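Local coordinates for mandelate racemase/muconate lactonizing enzyme (Polaromonas sp., PDB 3CB3), which probably catalyses magnesium-dependent chemistry initiated by proton abstraction next to a carboxylate, as in the enolase superfamily, and binds L-glucaric acid, at residues E239-A244 with T259-G264; A282-P287 with G309-P314. All coordinates share one frame; numbering follows the deposited sequence.

Interaction 1 (E239-A244 with T259-G264); sequences EEPLDA and TPIATG. With MG (magnesium ion), chain E.
E239 and A262 form a parallel beta bridge, their CB atoms side by side on one face of the sheet at 4.2 Å. The tightly packed part of the contact is here: A262 O receives the E240 N-H at 2.8 Å in a nearly straight bond (163°), and E239 CA makes a CA-H...O contact with the same oxygen at 3.3 Å. P241 CD packs against I261 CG2 at 4.2 Å. The other side is looser, and three waters bridge it. E240 CG and T263 OG1 come no nearer than 3.9 Å, and the two side chains cross at about a right angle. A chi1 of -179° places T263 OG1 anti to the backbone N, where it donates to water 2 and accepts from water 3. Water 2 donates to E240 OE2 and L242 O, water 3 to A244 O, and water 1 also to E240 OE2. The extended E239 chain (chi2 176°) carries OE2 to the magnesium at 2.0 Å beside D213 and E265, while OE1 is salt-bridged to K182 and hydrogen-bonded to W237. E239 is thus both sheet-paired and a metal ligand, so the pairing probably helps place it, while water 2 links E240 OE2 to T263 OG1.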
loop_
_atom_site.group_PDB
_atom_site.type_symbol
_atom_site.label_atom_id
_atom_site.label_comp_id
_atom_site.label_asym_id
_atom_site.label_seq_id
_atom_site.Cartn_x
_atom_site.Cartn_y
_atom_site.Cartn_z
ATOM N N GLU A 239 -0.835 -8.799 -22.548
ATOM C CA GLU A 239 -0.636 -8.418 -21.157
ATOM C C GLU A 239 -0.041 -7.027 -20.909
ATOM O O GLU A 239 0.886 -6.594 -21.603
ATOM C CB GLU A 239 0.251 -9.469 -20.498
ATOM C CG GLU A 239 0.562 -9.250 -19.050
ATOM C CD GLU A 239 1.366 -10.390 -18.479
ATOM O OE1 GLU A 239 1.272 -11.509 -19.028
ATOM O OE2 GLU A 239 2.076 -10.184 -17.473
ATOM N N GLU A 240 -0.583 -6.357 -19.896
ATOM C CA GLU A 240 -0.147 -5.025 -19.484
ATOM C C GLU A 240 0.185 -4.082 -20.632
ATOM O O GLU A 240 1.299 -3.565 -20.718
ATOM C CB GLU A 240 1.068 -5.128 -18.552
ATOM C CG GLU A 240 0.754 -5.675 -17.162
ATOM C CD GLU A 240 1.651 -5.079 -16.082
ATOM O OE1 GLU A 240 2.854 -5.437 -16.017
ATOM O OE2 GLU A 240 1.147 -4.237 -15.299
ATOM N N PRO A 241 -0.774 -3.843 -21.534
ATOM C CA PRO A 241 -0.433 -2.929 -22.620
ATOM C C PRO A 241 -0.279 -1.506 -22.084
ATOM O O PRO A 241 0.468 -0.704 -22.647
ATOM C CB PRO A 241 -1.618 -3.067 -23.572
ATOM C CG PRO A 241 -2.757 -3.378 -22.655
ATOM C CD PRO A 241 -2.149 -4.349 -21.673
ATOM N N LEU A 242 -0.970 -1.219 -20.979
ATOM C CA LEU A 242 -0.954 0.116 -20.370
ATOM C C LEU A 242 -0.473 0.134 -18.924
ATOM O O LEU A 242 -0.202 -0.912 -18.325
ATOM C CB LEU A 242 -2.364 0.720 -20.410
ATOM C CG LEU A 242 -3.012 0.808 -21.793
ATOM C CD1 LEU A 242 -4.482 1.180 -21.663
ATOM C CD2 LEU A 242 -2.253 1.824 -22.637
ATOM N N ASP A 243 -0.382 1.344 -18.371
ATOM C CA ASP A 243 0.023 1.537 -16.983
ATOM C C ASP A 243 -0.935 0.691 -16.154
ATOM O O ASP A 243 -2.134 0.676 -16.419
ATOM C CB ASP A 243 -0.130 3.009 -16.589
ATOM C CG ASP A 243 0.255 3.266 -15.144
ATOM O OD1 ASP A 243 1.438 3.582 -14.886
ATOM O OD2 ASP A 243 -0.622 3.133 -14.268
ATOM N N ALA A 244 -0.400 -0.007 -15.158
ATOM C CA ALA A 244 -1.185 -0.889 -14.287
ATOM C C ALA A 244 -2.430 -0.265 -13.657
ATOM O O ALA A 244 -3.360 -0.977 -13.278
ATOM C CB ALA A 244 -0.280 -1.450 -13.185
ATOM N N THR A 259 -9.097 -10.164 -28.797
ATOM C CA THR A 259 -7.973 -10.670 -28.023
ATOM C C THR A 259 -8.105 -10.262 -26.566
ATOM O O THR A 259 -8.317 -9.091 -26.258
ATOM C CB THR A 259 -6.631 -10.135 -28.565
ATOM O OG1 THR A 259 -6.492 -10.532 -29.930
ATOM C CG2 THR A 259 -5.459 -10.697 -27.756
ATOM N N PRO A 260 -8.006 -11.237 -25.649
ATOM C CA PRO A 260 -8.117 -10.954 -24.217
ATOM C C PRO A 260 -7.017 -10.025 -23.744
ATOM O O PRO A 260 -5.874 -10.091 -24.220
ATOM C CB PRO A 260 -8.000 -12.335 -23.574
ATOM C CG PRO A 260 -8.557 -13.251 -24.624
ATOM C CD PRO A 260 -7.965 -12.690 -25.898
ATOM N N ILE A 261 -7.382 -9.140 -22.823
ATOM C CA ILE A 261 -6.445 -8.205 -22.228
ATOM C C ILE A 261 -6.153 -8.757 -20.836
ATOM O O ILE A 261 -7.082 -9.100 -20.092
ATOM C CB ILE A 261 -7.069 -6.797 -22.075
ATOM C CG1 ILE A 261 -7.453 -6.237 -23.446
ATOM C CG2 ILE A 261 -6.092 -5.874 -21.363
ATOM C CD1 ILE A 261 -6.276 -6.081 -24.391
ATOM N N ALA A 262 -4.874 -8.856 -20.486
ATOM C CA ALA A 262 -4.494 -9.360 -19.174
ATOM C C ALA A 262 -3.707 -8.312 -18.387
ATOM O O ALA A 262 -2.886 -7.583 -18.947
ATOM C CB ALA A 262 -3.659 -10.626 -19.320
ATOM N N THR A 263 -3.967 -8.229 -17.089
ATOM C CA THR A 263 -3.243 -7.284 -16.241
ATOM C C THR A 263 -3.577 -7.510 -14.778
ATOM O O THR A 263 -4.542 -8.209 -14.465
ATOM C CB THR A 263 -3.558 -5.808 -16.624
ATOM O OG1 THR A 263 -2.804 -4.928 -15.776
ATOM C CG2 THR A 263 -5.056 -5.505 -16.486
ATOM N N GLY A 264 -2.754 -6.953 -13.893
ATOM C CA GLY A 264 -2.998 -7.082 -12.468
ATOM C C GLY A 264 -1.782 -7.441 -11.634
ATOM O O GLY A 264 -1.795 -7.244 -10.426
HETATM MG MG MG E . 3.862 -9.439 -16.992
HETATM O O HOH W 1 -0.589 -4.774 -13.086
HETATM O O HOH W 2 -1.107 -3.098 -16.797
HETATM O O HOH W 3 -3.190 -3.662 -13.268
HETATM O O HOH W 4 3.454 -7.653 -17.746
#

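Interaction 2 (A282-P287 with G309-P314); sequences ADYLMP and GLMLAP
M311 lies over one face of the Y284 ring, the two side chains crossing obliquely. M311 CB sits 3.8 Å from the ring centroid in a CH-pi contact, displaced toward the rim. A bend at chi3 (-86°) then folds the thioether along the ring: SD stands obliquely 4.0 Å from the centroid, a Met-aromatic contact, and CE reaches Y284 CE2 at 3.4 Å. L312 O is near the ring plane at its edge, and A313 CB comes in obliquely on CD1. Replacing Y284 by an alanine removes the ring, and the M311 thioether would probably be left freer to turn. On the other face of the sheet L285 and L312 stand together; L312 CD1 presses on P287 CD at 3.6 Å, and F298 of helix 295-308 touches both L312 and P287. M286 CG approaches A313 O at 3.2 Å. Three parallel-strand hydrogen bonds join the backbones: M311 N to D283 O, L285 N to M311 O at 2.9 Å and A313 N to L285 O at 2.9 Å. These bonds satisfy the N-H and C=O groups they use, while the side chains on both faces meet mainly through apolar, sulfur and aromatic surfaces.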
loop_
_atom_site.group_PDB
_atom_site.type_symbol
_atom_site.label_atom_id
_atom_site.label_comp_id
_atom_site.label_asym_id
_atom_site.label_seq_id
_atom_site.Cartn_x
_atom_site.Cartn_y
_atom_site.Cartn_z
ATOM N N ALA A 282 -10.110 -6.099 -17.550
ATOM C CA ALA A 282 -9.293 -7.258 -17.886
ATOM C C ALA A 282 -10.091 -8.531 -18.097
ATOM O O ALA A 282 -10.996 -8.838 -17.335
ATOM C CB ALA A 282 -8.243 -7.483 -16.802
ATOM N N ASP A 283 -9.734 -9.264 -19.144
ATOM C CA ASP A 283 -10.374 -10.530 -19.480
ATOM C C ASP A 283 -9.725 -11.591 -18.609
ATOM O O ASP A 283 -10.395 -12.482 -18.096
ATOM C CB ASP A 283 -10.154 -10.830 -20.960
ATOM C CG ASP A 283 -10.786 -9.791 -21.851
ATOM O OD1 ASP A 283 -12.031 -9.796 -21.982
ATOM O OD2 ASP A 283 -10.041 -8.956 -22.403
ATOM N N TYR A 284 -8.411 -11.474 -18.452
ATOM C CA TYR A 284 -7.613 -12.358 -17.609
ATOM C C TYR A 284 -7.074 -11.517 -16.460
ATOM O O TYR A 284 -6.362 -10.542 -16.686
ATOM C CB TYR A 284 -6.424 -12.931 -18.376
ATOM C CG TYR A 284 -6.740 -14.158 -19.188
ATOM C CD1 TYR A 284 -6.744 -15.422 -18.597
ATOM C CD2 TYR A 284 -7.029 -14.060 -20.544
ATOM C CE1 TYR A 284 -7.023 -16.561 -19.346
ATOM C CE2 TYR A 284 -7.312 -15.189 -21.299
ATOM C CZ TYR A 284 -7.302 -16.435 -20.692
ATOM O OH TYR A 284 -7.544 -17.554 -21.446
ATOM N N LEU A 285 -7.421 -11.884 -15.234
ATOM C CA LEU A 285 -6.944 -11.162 -14.066
ATOM C C LEU A 285 -5.669 -11.860 -13.651
ATOM O O LEU A 285 -5.620 -13.100 -13.605
ATOM C CB LEU A 285 -7.973 -11.236 -12.931
ATOM C CG LEU A 285 -7.756 -10.200 -11.829
ATOM C CD1 LEU A 285 -8.056 -8.811 -12.393
ATOM C CD2 LEU A 285 -8.665 -10.497 -10.641
ATOM N N MET A 286 -4.639 -11.086 -13.335
ATOM C CA MET A 286 -3.363 -11.672 -12.953
ATOM C C MET A 286 -2.893 -11.316 -11.552
ATOM O O MET A 286 -1.871 -10.652 -11.369
ATOM C CB MET A 286 -2.290 -11.283 -13.970
ATOM C CG MET A 286 -2.640 -11.653 -15.401
ATOM S SD MET A 286 -1.270 -11.273 -16.521
ATOM C CE MET A 286 -0.262 -12.801 -16.343
ATOM N N PRO A 287 -3.638 -11.762 -10.534
ATOM C CA PRO A 287 -3.260 -11.475 -9.154
ATOM C C PRO A 287 -2.010 -12.251 -8.744
ATOM O O PRO A 287 -1.734 -13.340 -9.260
ATOM C CB PRO A 287 -4.492 -11.909 -8.368
ATOM C CG PRO A 287 -5.017 -13.046 -9.197
ATOM C CD PRO A 287 -4.921 -12.485 -10.586
ATOM N N GLY A 309 -17.329 -13.268 -14.131
ATOM C CA GLY A 309 -17.174 -14.078 -15.331
ATOM C C GLY A 309 -15.837 -13.949 -16.034
ATOM O O GLY A 309 -15.727 -14.205 -17.236
ATOM N N LEU A 310 -14.812 -13.565 -15.283
ATOM C CA LEU A 310 -13.486 -13.398 -15.849
ATOM C C LEU A 310 -12.669 -14.673 -15.767
ATOM O O LEU A 310 -13.097 -15.674 -15.179
ATOM C CB LEU A 310 -12.737 -12.276 -15.127
ATOM C CG LEU A 310 -13.419 -10.903 -15.075
ATOM C CD1 LEU A 310 -12.490 -9.927 -14.366
ATOM C CD2 LEU A 310 -13.745 -10.408 -16.480
ATOM N N MET A 311 -11.481 -14.614 -16.360
ATOM C CA MET A 311 -10.555 -15.728 -16.375
ATOM C C MET A 311 -9.364 -15.392 -15.488
ATOM O O MET A 311 -9.099 -14.222 -15.206
ATOM C CB MET A 311 -10.111 -16.000 -17.807
ATOM C CG MET A 311 -11.293 -16.288 -18.725
ATOM S SD MET A 311 -10.820 -16.598 -20.419
ATOM C CE MET A 311 -10.736 -14.928 -21.074
ATOM N N LEU A 312 -8.646 -16.422 -15.051
ATOM C CA LEU A 312 -7.517 -16.225 -14.160
ATOM C C LEU A 312 -6.168 -16.675 -14.717
ATOM O O LEU A 312 -6.059 -17.730 -15.352
ATOM C CB LEU A 312 -7.785 -16.961 -12.846
ATOM C CG LEU A 312 -6.895 -16.612 -11.659
ATOM C CD1 LEU A 312 -7.232 -15.199 -11.198
ATOM C CD2 LEU A 312 -7.126 -17.611 -10.528
ATOM N N ALA A 313 -5.145 -15.862 -14.460
ATOM C CA ALA A 313 -3.775 -16.139 -14.880
ATOM C C ALA A 313 -2.853 -15.561 -13.802
ATOM O O ALA A 313 -2.230 -14.518 -13.997
ATOM C CB ALA A 313 -3.489 -15.484 -16.231
ATOM N N PRO A 314 -2.770 -16.233 -12.645
ATOM C CA PRO A 314 -1.933 -15.793 -11.522
ATOM C C PRO A 314 -0.539 -15.391 -11.985
ATOM O O PRO A 314 -0.022 -15.936 -12.952
ATOM C CB PRO A 314 -1.913 -17.016 -10.605
ATOM C CG PRO A 314 -3.257 -17.639 -10.858
ATOM C CD PRO A 314 -3.360 -17.556 -12.367
#

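In the fold
Interaction 1 closes along the chain before interaction 2 opens, and their centres lie about 10 Å apart. Both belong to the parallel sheet ordered 181-184, 210-213, 238-239, 261-263, 284-285, 311-312, part of the enolase-type modified TIM barrel. Interaction 1 pairs its third and fourth strands, connected through helix 247-256; interaction 2 pairs the fifth and sixth, connected through helices 289-292 and 295-308. Strands 261-263 and 284-285 are neighbours that link them, with probable hydrogen bonds from I261 N to D283 OD2 (2.7 Å) and M286 N to T263 O (3.1 Å). M286 CE also packs on E239 OE1, so interaction 2 touches the side chain of a magnesium ligand, with M286 about 5 Å from bound L-glucaric acid.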